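Local coordinates for protein transcription termination factor FttA (Pyrococcus horikoshii, PDB 3AF6) that probably terminates transcription by cutting nascent RNA as a zinc-dependent ribonuclease of the metallo-beta-lactamase superfamily and beta-CASP family, at residues T365-F370 / S592-R597; V390-Y395 / R598-Y603; D400-R405 / T587-S592. One frame throughout, in Å; residues are numbered along the deposited sequence.

Contact 1: T365-F370 / S592-R597. With ZN (zinc ion), chain J; SO4 (sulfate ion), chain G.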
loop_
_atom_site.group_PDB
_atom_site.type_symbol
_atom_site.label_atom_id
_atom_site.label_comp_id
_atom_site.label_asym_id
_atom_site.label_seq_id
_atom_site.Cartn_x
_atom_site.Cartn_y
_atom_site.Cartn_z
ATOM N N THR A 365 -5.061 7.905 -10.097
ATOM C CA THR A 365 -3.638 7.820 -9.917
ATOM C C THR A 365 -3.035 7.624 -8.522
ATOM O O THR A 365 -2.006 6.955 -8.382
ATOM C CB THR A 365 -3.037 9.047 -10.563
ATOM O OG1 THR A 365 -2.129 8.634 -11.578
ATOM C CG2 THR A 365 -2.352 9.903 -9.565
ATOM N N GLY A 366 -3.661 8.177 -7.488
ATOM C CA GLY A 366 -3.073 8.062 -6.169
ATOM C C GLY A 366 -1.769 8.836 -6.301
ATOM O O GLY A 366 -1.694 9.810 -7.053
ATOM N N ASP A 367 -0.729 8.443 -5.584
ATOM C CA ASP A 367 0.530 9.148 -5.743
ATOM C C ASP A 367 1.331 8.304 -6.714
ATOM O O ASP A 367 1.304 7.069 -6.637
ATOM C CB ASP A 367 1.253 9.267 -4.406
ATOM C CG ASP A 367 0.670 10.350 -3.523
ATOM O OD1 ASP A 367 0.876 10.280 -2.301
ATOM O OD2 ASP A 367 0.018 11.278 -4.044
ATOM N N PHE A 368 2.022 8.959 -7.644
ATOM C CA PHE A 368 2.814 8.228 -8.619
ATOM C C PHE A 368 4.079 8.941 -9.040
ATOM O O PHE A 368 4.220 10.148 -8.890
ATOM C CB PHE A 368 1.980 7.892 -9.867
ATOM C CG PHE A 368 1.740 9.062 -10.792
ATOM C CD1 PHE A 368 0.749 10.006 -10.508
ATOM C CD2 PHE A 368 2.480 9.193 -11.975
ATOM C CE1 PHE A 368 0.489 11.052 -11.380
ATOM C CE2 PHE A 368 2.228 10.245 -12.862
ATOM C CZ PHE A 368 1.228 11.175 -12.565
ATOM N N LYS A 369 5.004 8.161 -9.571
ATOM C CA LYS A 369 6.284 8.673 -10.034
ATOM C C LYS A 369 6.384 8.186 -11.490
ATOM O O LYS A 369 6.038 7.041 -11.786
ATOM C CB LYS A 369 7.399 8.094 -9.145
ATOM C CG LYS A 369 8.787 8.678 -9.356
ATOM C CD LYS A 369 8.902 10.143 -8.960
ATOM C CE LYS A 369 10.248 10.700 -9.433
ATOM N NZ LYS A 369 10.527 12.086 -8.989
ATOM N N PHE A 370 6.827 9.042 -12.407
ATOM C CA PHE A 370 6.894 8.602 -13.803
ATOM C C PHE A 370 8.294 8.524 -14.429
ATOM O O PHE A 370 8.488 8.830 -15.605
ATOM C CB PHE A 370 5.962 9.463 -14.667
ATOM C CG PHE A 370 5.528 8.797 -15.952
ATOM C CD1 PHE A 370 5.168 7.446 -15.965
ATOM C CD2 PHE A 370 5.461 9.528 -17.145
ATOM C CE1 PHE A 370 4.746 6.831 -17.145
ATOM C CE2 PHE A 370 5.044 8.926 -18.328
ATOM C CZ PHE A 370 4.683 7.570 -18.333
ATOM N N SER A 592 12.374 12.290 -4.124
ATOM C CA SER A 592 10.920 12.297 -4.061
ATOM C C SER A 592 10.254 11.093 -4.703
ATOM O O SER A 592 10.739 10.551 -5.699
ATOM C CB SER A 592 10.371 13.558 -4.722
ATOM O OG SER A 592 8.963 13.484 -4.808
ATOM N N GLY A 593 9.135 10.684 -4.123
ATOM C CA GLY A 593 8.389 9.573 -4.675
ATOM C C GLY A 593 7.239 10.131 -5.504
ATOM O O GLY A 593 6.367 9.387 -5.946
ATOM N N HIS A 594 7.238 11.449 -5.698
ATOM C CA HIS A 594 6.200 12.141 -6.473
ATOM C C HIS A 594 6.687 12.596 -7.841
ATOM O O HIS A 594 7.814 13.094 -7.969
ATOM C CB HIS A 594 5.732 13.404 -5.757
ATOM C CG HIS A 594 4.794 13.160 -4.624
ATOM N ND1 HIS A 594 3.525 12.662 -4.807
ATOM C CD2 HIS A 594 4.927 13.384 -3.296
ATOM C CE1 HIS A 594 2.914 12.586 -3.638
ATOM N NE2 HIS A 594 3.743 13.019 -2.707
ATOM N N ALA A 595 5.843 12.448 -8.863
ATOM C CA ALA A 595 6.225 12.927 -10.184
ATOM C C ALA A 595 6.323 14.449 -10.039
ATOM O O ALA A 595 5.481 15.068 -9.378
ATOM C CB ALA A 595 5.166 12.570 -11.203
ATOM N N ASP A 596 7.353 15.063 -10.608
ATOM C CA ASP A 596 7.454 16.508 -10.492
ATOM C C ASP A 596 6.650 17.143 -11.631
ATOM O O ASP A 596 6.017 16.419 -12.405
ATOM C CB ASP A 596 8.925 16.935 -10.474
ATOM C CG ASP A 596 9.560 16.974 -11.843
ATOM O OD1 ASP A 596 9.018 16.366 -12.804
ATOM O OD2 ASP A 596 10.632 17.622 -11.938
ATOM N N ARG A 597 6.639 18.472 -11.724
ATOM C CA ARG A 597 5.866 19.154 -12.761
ATOM C C ARG A 597 6.059 18.531 -14.135
ATOM O O ARG A 597 5.089 18.111 -14.773
ATOM C CB ARG A 597 6.215 20.654 -12.799
ATOM C CG ARG A 597 5.752 21.416 -14.062
ATOM C CD ARG A 597 4.287 21.169 -14.393
ATOM N NE ARG A 597 3.461 22.363 -14.230
ATOM C CZ ARG A 597 3.027 23.131 -15.229
ATOM N NH1 ARG A 597 2.279 24.191 -14.971
ATOM N NH2 ARG A 597 3.330 22.842 -16.486
HETATM ZN ZN ZN J . -0.568 11.145 -0.414
HETATM S S SO4 G . 2.663 13.254 0.258
HETATM O O1 SO4 G . 2.386 13.383 1.698
HETATM O O2 SO4 G . 1.724 12.291 -0.337
HETATM O O3 SO4 G . 2.504 14.565 -0.390
HETATM O O4 SO4 G . 4.042 12.773 0.063
#
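The loop carrying Phe368 and Lys369 runs beside the 592-597 loop, nearest at the CA atoms of Lys369 and Ala595 (4.3 Å), and Ala595 N donates to Phe368 O (2.8 Å). This is the two-zinc active site of a metallo-beta-lactamase fold: Asp367 binds both zinc ions, one together with His256, His258 and His344, the other with Asp260, His261 and His618. The latter ion is bound by Asp367 OD1 (2.5 Å) and by O2 of a sulfate, probably from the crystallisation liquor. The His594 imidazole is held from both nitrogens, and Glu392 OE2 takes the hydrogen bond from His594 ND1. The Lys369 chain has CG anti to the backbone N (chi1 -172°) and bends at chi2, which carries NZ to His594 O (3.1 Å); the donor stands above the carbonyl plane, and the charge is paired with Glu599 in a salt bridge. Ala595 CB lies over the rim of one face of the Phe368 ring, 4.1 Å from Phe368 CE2. Ser592 OG accepts from His594 N in an ST turn. At the other ring nitrogen, His594 NE2 donates to sulfate O4 over 2.8 Å, with an angle of 150° at the hydrogen.

Contact 2: V390-Y395 / R598-Y603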
loop_
_atom_site.group_PDB
_atom_site.type_symbol
_atom_site.label_atom_id
_atom_site.label_comp_id
_atom_site.label_asym_id
_atom_site.label_seq_id
_atom_site.Cartn_x
_atom_site.Cartn_y
_atom_site.Cartn_z
ATOM N N VAL A 390 -8.082 10.778 -13.017
ATOM C CA VAL A 390 -7.995 11.600 -11.807
ATOM C C VAL A 390 -6.536 11.451 -11.418
ATOM O O VAL A 390 -6.100 10.335 -11.151
ATOM C CB VAL A 390 -8.882 11.045 -10.652
ATOM C CG1 VAL A 390 -8.816 11.974 -9.458
ATOM C CG2 VAL A 390 -10.319 10.873 -11.122
ATOM N N MET A 391 -5.788 12.554 -11.395
ATOM C CA MET A 391 -4.363 12.485 -11.078
ATOM C C MET A 391 -3.915 13.415 -9.954
ATOM O O MET A 391 -4.538 14.443 -9.705
ATOM C CB MET A 391 -3.535 12.771 -12.344
ATOM C CG MET A 391 -3.596 14.220 -12.836
ATOM S SD MET A 391 -2.742 14.511 -14.423
ATOM C CE MET A 391 -1.088 13.937 -14.058
ATOM N N GLU A 392 -2.819 13.059 -9.285
ATOM C CA GLU A 392 -2.301 13.873 -8.196
ATOM C C GLU A 392 -1.613 15.147 -8.719
ATOM O O GLU A 392 -1.283 15.239 -9.898
ATOM C CB GLU A 392 -1.340 13.050 -7.333
ATOM C CG GLU A 392 -0.040 12.670 -8.001
ATOM C CD GLU A 392 1.163 12.854 -7.077
ATOM O OE1 GLU A 392 1.433 14.007 -6.688
ATOM O OE2 GLU A 392 1.838 11.851 -6.743
ATOM N N SER A 393 -1.407 16.126 -7.842
ATOM C CA SER A 393 -0.787 17.387 -8.234
ATOM C C SER A 393 0.196 17.924 -7.197
ATOM O O SER A 393 0.437 19.130 -7.146
ATOM C CB SER A 393 -1.863 18.456 -8.456
ATOM O OG SER A 393 -3.028 17.911 -9.054
ATOM N N THR A 394 0.758 17.052 -6.370
ATOM C CA THR A 394 1.694 17.496 -5.347
ATOM C C THR A 394 2.713 18.497 -5.896
ATOM O O THR A 394 3.051 19.475 -5.231
ATOM C CB THR A 394 2.459 16.318 -4.732
ATOM O OG1 THR A 394 1.558 15.239 -4.468
ATOM C CG2 THR A 394 3.096 16.745 -3.423
ATOM N N TYR A 395 3.216 18.255 -7.102
ATOM C CA TYR A 395 4.179 19.173 -7.699
ATOM C C TYR A 395 3.590 19.732 -8.995
ATOM O O TYR A 395 4.296 19.937 -9.988
ATOM C CB TYR A 395 5.505 18.457 -7.964
ATOM C CG TYR A 395 6.298 18.167 -6.706
ATOM C CD1 TYR A 395 5.906 17.163 -5.822
ATOM C CD2 TYR A 395 7.424 18.932 -6.371
ATOM C CE1 TYR A 395 6.612 16.931 -4.636
ATOM C CE2 TYR A 395 8.126 18.712 -5.193
ATOM C CZ TYR A 395 7.718 17.712 -4.329
ATOM O OH TYR A 395 8.404 17.494 -3.151
ATOM N N ARG A 598 7.309 18.462 -14.585
ATOM C CA ARG A 598 7.631 17.888 -15.884
ATOM C C ARG A 598 7.092 16.454 -16.026
ATOM O O ARG A 598 6.521 16.099 -17.054
ATOM C CB ARG A 598 9.152 17.909 -16.078
ATOM C CG ARG A 598 9.661 17.439 -17.431
ATOM C CD ARG A 598 11.191 17.421 -17.409
ATOM N NE ARG A 598 11.817 17.068 -18.690
ATOM C CZ ARG A 598 11.620 15.925 -19.354
ATOM N NH1 ARG A 598 10.796 14.993 -18.875
ATOM N NH2 ARG A 598 12.275 15.703 -20.493
ATOM N N GLU A 599 7.272 15.636 -14.993
ATOM C CA GLU A 599 6.803 14.258 -15.035
ATOM C C GLU A 599 5.294 14.173 -15.163
ATOM O O GLU A 599 4.777 13.329 -15.898
ATOM C CB GLU A 599 7.217 13.494 -13.773
ATOM C CG GLU A 599 8.690 13.336 -13.571
ATOM C CD GLU A 599 8.998 12.482 -12.360
ATOM O OE1 GLU A 599 8.552 11.307 -12.327
ATOM O OE2 GLU A 599 9.686 12.985 -11.444
ATOM N N LEU A 600 4.584 15.026 -14.426
ATOM C CA LEU A 600 3.132 15.003 -14.481
ATOM C C LEU A 600 2.666 15.352 -15.890
ATOM O O LEU A 600 1.840 14.652 -16.465
ATOM C CB LEU A 600 2.531 15.975 -13.455
ATOM C CG LEU A 600 2.760 15.701 -11.953
ATOM C CD1 LEU A 600 2.302 16.917 -11.165
ATOM C CD2 LEU A 600 2.022 14.447 -11.484
ATOM N N MET A 601 3.206 16.423 -16.459
ATOM C CA MET A 601 2.804 16.810 -17.800
ATOM C C MET A 601 3.136 15.678 -18.755
ATOM O O MET A 601 2.318 15.298 -19.601
ATOM C CB MET A 601 3.516 18.090 -18.236
ATOM C CG MET A 601 3.073 19.361 -17.500
ATOM S SD MET A 601 1.344 19.905 -17.796
ATOM C CE MET A 601 1.475 20.697 -19.400
ATOM N N ASN A 602 4.328 15.118 -18.601
ATOM C CA ASN A 602 4.762 14.034 -19.472
ATOM C C ASN A 602 3.890 12.793 -19.329
ATOM O O ASN A 602 3.757 12.013 -20.267
ATOM C CB ASN A 602 6.225 13.683 -19.192
ATOM C CG ASN A 602 6.729 12.554 -20.066
ATOM O OD1 ASN A 602 7.326 11.598 -19.576
ATOM N ND2 ASN A 602 6.492 12.655 -21.366
ATOM N N TYR A 603 3.292 12.601 -18.159
ATOM C CA TYR A 603 2.428 11.443 -17.958
ATOM C C TYR A 603 1.165 11.623 -18.787
ATOM O O TYR A 603 0.598 10.654 -19.299
ATOM C CB TYR A 603 2.032 11.282 -16.483
ATOM C CG TYR A 603 1.213 10.033 -16.230
ATOM C CD1 TYR A 603 1.823 8.774 -16.183
ATOM C CD2 TYR A 603 -0.177 10.092 -16.156
ATOM C CE1 TYR A 603 1.064 7.600 -16.078
ATOM C CE2 TYR A 603 -0.941 8.936 -16.056
ATOM C CZ TYR A 603 -0.314 7.694 -16.018
ATOM O OH TYR A 603 -1.068 6.549 -15.928
#
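Leu600, on helix 597-606, points its side chain at the 391-395 backbone and supplies most of the helix's share of this contact. Its CB is 4.2 Å from Met391 CE. CG then lies anti to the carbonyl carbon (chi1 -65°), and the branch beyond it sends the two methyls to different parts of the 390-395 segment. CD2 packs against Met391 and Glu392, 3.8 Å from Glu392 O and 4.1 Å from Met391 CE. CD1 reaches past them to the following loop, where it meets the backbone carbonyl group of Tyr395, 3.8 Å from Tyr395 C, and also approaches Ser393 CA. Met391 comes from the strand side: its chain bends at the thioether (chi3 -57°), and its terminal methyl CE settles beside Leu600 O at 3.9 Å. The Tyr603 ring, about one helical turn on, is met more loosely and obliquely, with Met391 CE 4.5 Å from Tyr603 CD2. The contact between the segments is thus made by methyl groups against carbon and carbonyl atoms.

Polar groups are satisfied beside this apolar seam. Glu392 OE1 accepts from Thr394 N (3.1 Å), while OE2 serves Phe368 N and His594 ND1. These bonds would help to hold the carboxylate next to zinc ligand Asp367, in the second shell. The short segments of strand and helix run nearly antiparallel, at 163°, with axes 10.4 Å apart, a spacing expected of a helix layered on a sheet; such packing characterises the alpha-beta/beta-alpha sandwich of the metallo-beta-lactamase fold.

Contact 3: D400-R405 / T587-S592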
loop_
_atom_site.group_PDB
_atom_site.type_symbol
_atom_site.label_atom_id
_atom_site.label_comp_id
_atom_site.label_asym_id
_atom_site.label_seq_id
_atom_site.Cartn_x
_atom_site.Cartn_y
_atom_site.Cartn_z
ATOM N N ASP A 400 7.526 23.653 -10.193
ATOM C CA ASP A 400 7.806 22.544 -9.296
ATOM C C ASP A 400 8.615 21.436 -9.941
ATOM O O ASP A 400 8.151 20.306 -10.071
ATOM C CB ASP A 400 6.510 21.972 -8.712
ATOM C CG ASP A 400 5.755 22.989 -7.877
ATOM O OD1 ASP A 400 6.384 23.947 -7.383
ATOM O OD2 ASP A 400 4.535 22.832 -7.705
ATOM N N ILE A 401 9.833 21.780 -10.354
ATOM C CA ILE A 401 10.743 20.814 -10.948
ATOM C C ILE A 401 11.662 20.323 -9.836
ATOM O O ILE A 401 12.324 21.116 -9.164
ATOM C CB ILE A 401 11.615 21.434 -12.080
ATOM C CG1 ILE A 401 10.787 21.620 -13.353
ATOM C CG2 ILE A 401 12.793 20.537 -12.384
ATOM C CD1 ILE A 401 9.914 22.842 -13.333
ATOM N N GLN A 402 11.685 19.012 -9.630
ATOM C CA GLN A 402 12.548 18.448 -8.608
ATOM C C GLN A 402 13.957 18.368 -9.150
ATOM O O GLN A 402 14.179 18.322 -10.358
ATOM C CB GLN A 402 12.072 17.055 -8.202
ATOM C CG GLN A 402 10.747 17.070 -7.478
ATOM C CD GLN A 402 10.060 15.727 -7.466
ATOM O OE1 GLN A 402 8.932 15.604 -6.983
ATOM N NE2 GLN A 402 10.728 14.711 -7.996
ATOM N N MET A 403 14.905 18.365 -8.231
ATOM C CA MET A 403 16.324 18.283 -8.530
ATOM C C MET A 403 16.643 16.917 -9.153
ATOM O O MET A 403 16.126 15.891 -8.710
ATOM C CB MET A 403 17.070 18.462 -7.208
ATOM C CG MET A 403 18.572 18.372 -7.239
ATOM S SD MET A 403 19.192 18.509 -5.536
ATOM C CE MET A 403 19.266 20.293 -5.339
ATOM N N PRO A 404 17.486 16.884 -10.198
ATOM C CA PRO A 404 17.850 15.614 -10.844
ATOM C C PRO A 404 18.357 14.609 -9.803
ATOM O O PRO A 404 19.158 14.964 -8.940
ATOM C CB PRO A 404 18.950 16.027 -11.813
ATOM C CG PRO A 404 18.561 17.407 -12.189
ATOM C CD PRO A 404 18.147 18.015 -10.866
ATOM N N ARG A 405 17.902 13.360 -9.900
ATOM C CA ARG A 405 18.276 12.301 -8.962
ATOM C C ARG A 405 19.759 12.206 -8.636
ATOM O O ARG A 405 20.133 11.968 -7.489
ATOM C CB ARG A 405 17.806 10.931 -9.473
ATOM C CG ARG A 405 16.432 10.947 -10.158
ATOM C CD ARG A 405 15.632 9.648 -9.943
ATOM N NE ARG A 405 14.473 9.894 -9.084
ATOM C CZ ARG A 405 14.423 9.637 -7.778
ATOM N NH1 ARG A 405 15.471 9.102 -7.157
ATOM N NH2 ARG A 405 13.330 9.949 -7.086
ATOM N N THR A 587 17.368 20.843 2.198
ATOM C CA THR A 587 16.239 20.211 1.533
ATOM C C THR A 587 16.702 19.591 0.218
ATOM O O THR A 587 17.152 20.294 -0.683
ATOM C CB THR A 587 15.098 21.218 1.233
ATOM O OG1 THR A 587 14.529 21.687 2.461
ATOM C CG2 THR A 587 14.004 20.555 0.413
ATOM N N ILE A 588 16.603 18.270 0.120
ATOM C CA ILE A 588 16.990 17.558 -1.089
ATOM C C ILE A 588 15.736 16.843 -1.563
ATOM O O ILE A 588 15.374 15.811 -1.012
ATOM C CB ILE A 588 18.079 16.493 -0.808
ATOM C CG1 ILE A 588 19.261 17.110 -0.054
ATOM C CG2 ILE A 588 18.560 15.893 -2.119
ATOM C CD1 ILE A 588 20.026 18.136 -0.837
ATOM N N ASP A 589 15.072 17.382 -2.579
ATOM C CA ASP A 589 13.843 16.771 -3.075
ATOM C C ASP A 589 14.047 15.795 -4.228
ATOM O O ASP A 589 13.078 15.263 -4.777
ATOM C CB ASP A 589 12.859 17.853 -3.517
ATOM C CG ASP A 589 13.377 18.663 -4.682
ATOM O OD1 ASP A 589 14.204 18.132 -5.454
ATOM O OD2 ASP A 589 12.947 19.824 -4.834
ATOM N N GLY A 590 15.302 15.561 -4.593
ATOM C CA GLY A 590 15.589 14.653 -5.689
ATOM C C GLY A 590 15.335 13.172 -5.444
ATOM O O GLY A 590 15.560 12.356 -6.335
ATOM N N PHE A 591 14.883 12.805 -4.252
ATOM C CA PHE A 591 14.606 11.395 -3.972
ATOM C C PHE A 591 13.100 11.199 -3.881
ATOM O O PHE A 591 12.616 10.100 -3.586
ATOM C CB PHE A 591 15.237 10.976 -2.646
ATOM C CG PHE A 591 16.692 11.258 -2.564
ATOM C CD1 PHE A 591 17.591 10.564 -3.366
ATOM C CD2 PHE A 591 17.171 12.237 -1.697
ATOM C CE1 PHE A 591 18.951 10.838 -3.311
ATOM C CE2 PHE A 591 18.530 12.523 -1.632
ATOM C CZ PHE A 591 19.423 11.820 -2.442
ATOM N N SER A 592 12.374 12.290 -4.124
ATOM C CA SER A 592 10.920 12.297 -4.061
ATOM C C SER A 592 10.254 11.093 -4.703
ATOM O O SER A 592 10.739 10.551 -5.699
ATOM C CB SER A 592 10.371 13.558 -4.722
ATOM O OG SER A 592 8.963 13.484 -4.808
#
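The flat guanidinium of Arg405 lies against the 589-592 turn: Gly590 O sits over the centre of one face, 3.2 Å above the plane, while Phe591 O and Ser592 O approach at the edge, in plane. Bends at chi2 and chi3 turn the group across the peptide carbonyls; although Arg405 NH2 is 3.0 Å from Ser592 O, the angle is poor for a hydrogen bond. The Gln402 amide and Asp589 carboxylate planes are 42° apart, and Asp589 OD1 lies 3.6 Å from Gln402 CB. That same oxygen takes the hydrogen bond joining the loops, Met403 N to Asp589 OD1 (2.9 Å, 167° at the hydrogen), received on the syn side and 19° out of the carboxylate plane. Asp589 also opens a type I beta turn closed by Ser592 N and Asp589 O. Within it, Gly590 CA packs against Met403 O at 3.3 Å. The Met403 thioether sulphur SD meets Ile588 CG2 at 4.3 Å. Both loops belong to the predicted beta-CASP region, at its entry and exit: Pro404 is the N-cap of helix 405-420, whose Ala408 and Arg411 pack on Met403 and Ile588, and the turn follows edge strand 584-587 of the parallel sheet.

In the fold
In chain order the segments run 365-370, 390-395, 400-405, 587-592, 592-597 and 598-603, so contacts 1 and 2 interleave and contact 3 is nested inside both. Contacts 1 and 2 have centres about 7 Å apart and join the N- and C-terminal metallo-beta-lactamase parts, the first at the zinc site, the second between strand 388-392 and helix 597-606. Contact 3, with its centre about 12 Å from that of contact 1, closes the beta-CASP insertion where the chain leaves and re-enters the lactamase fold. Ser592 is shared, and Asp596 OD2 is 2.9 Å from Gln402 N, a probable hydrogen bond that ties the insertion's base to the loop beside the zinc site.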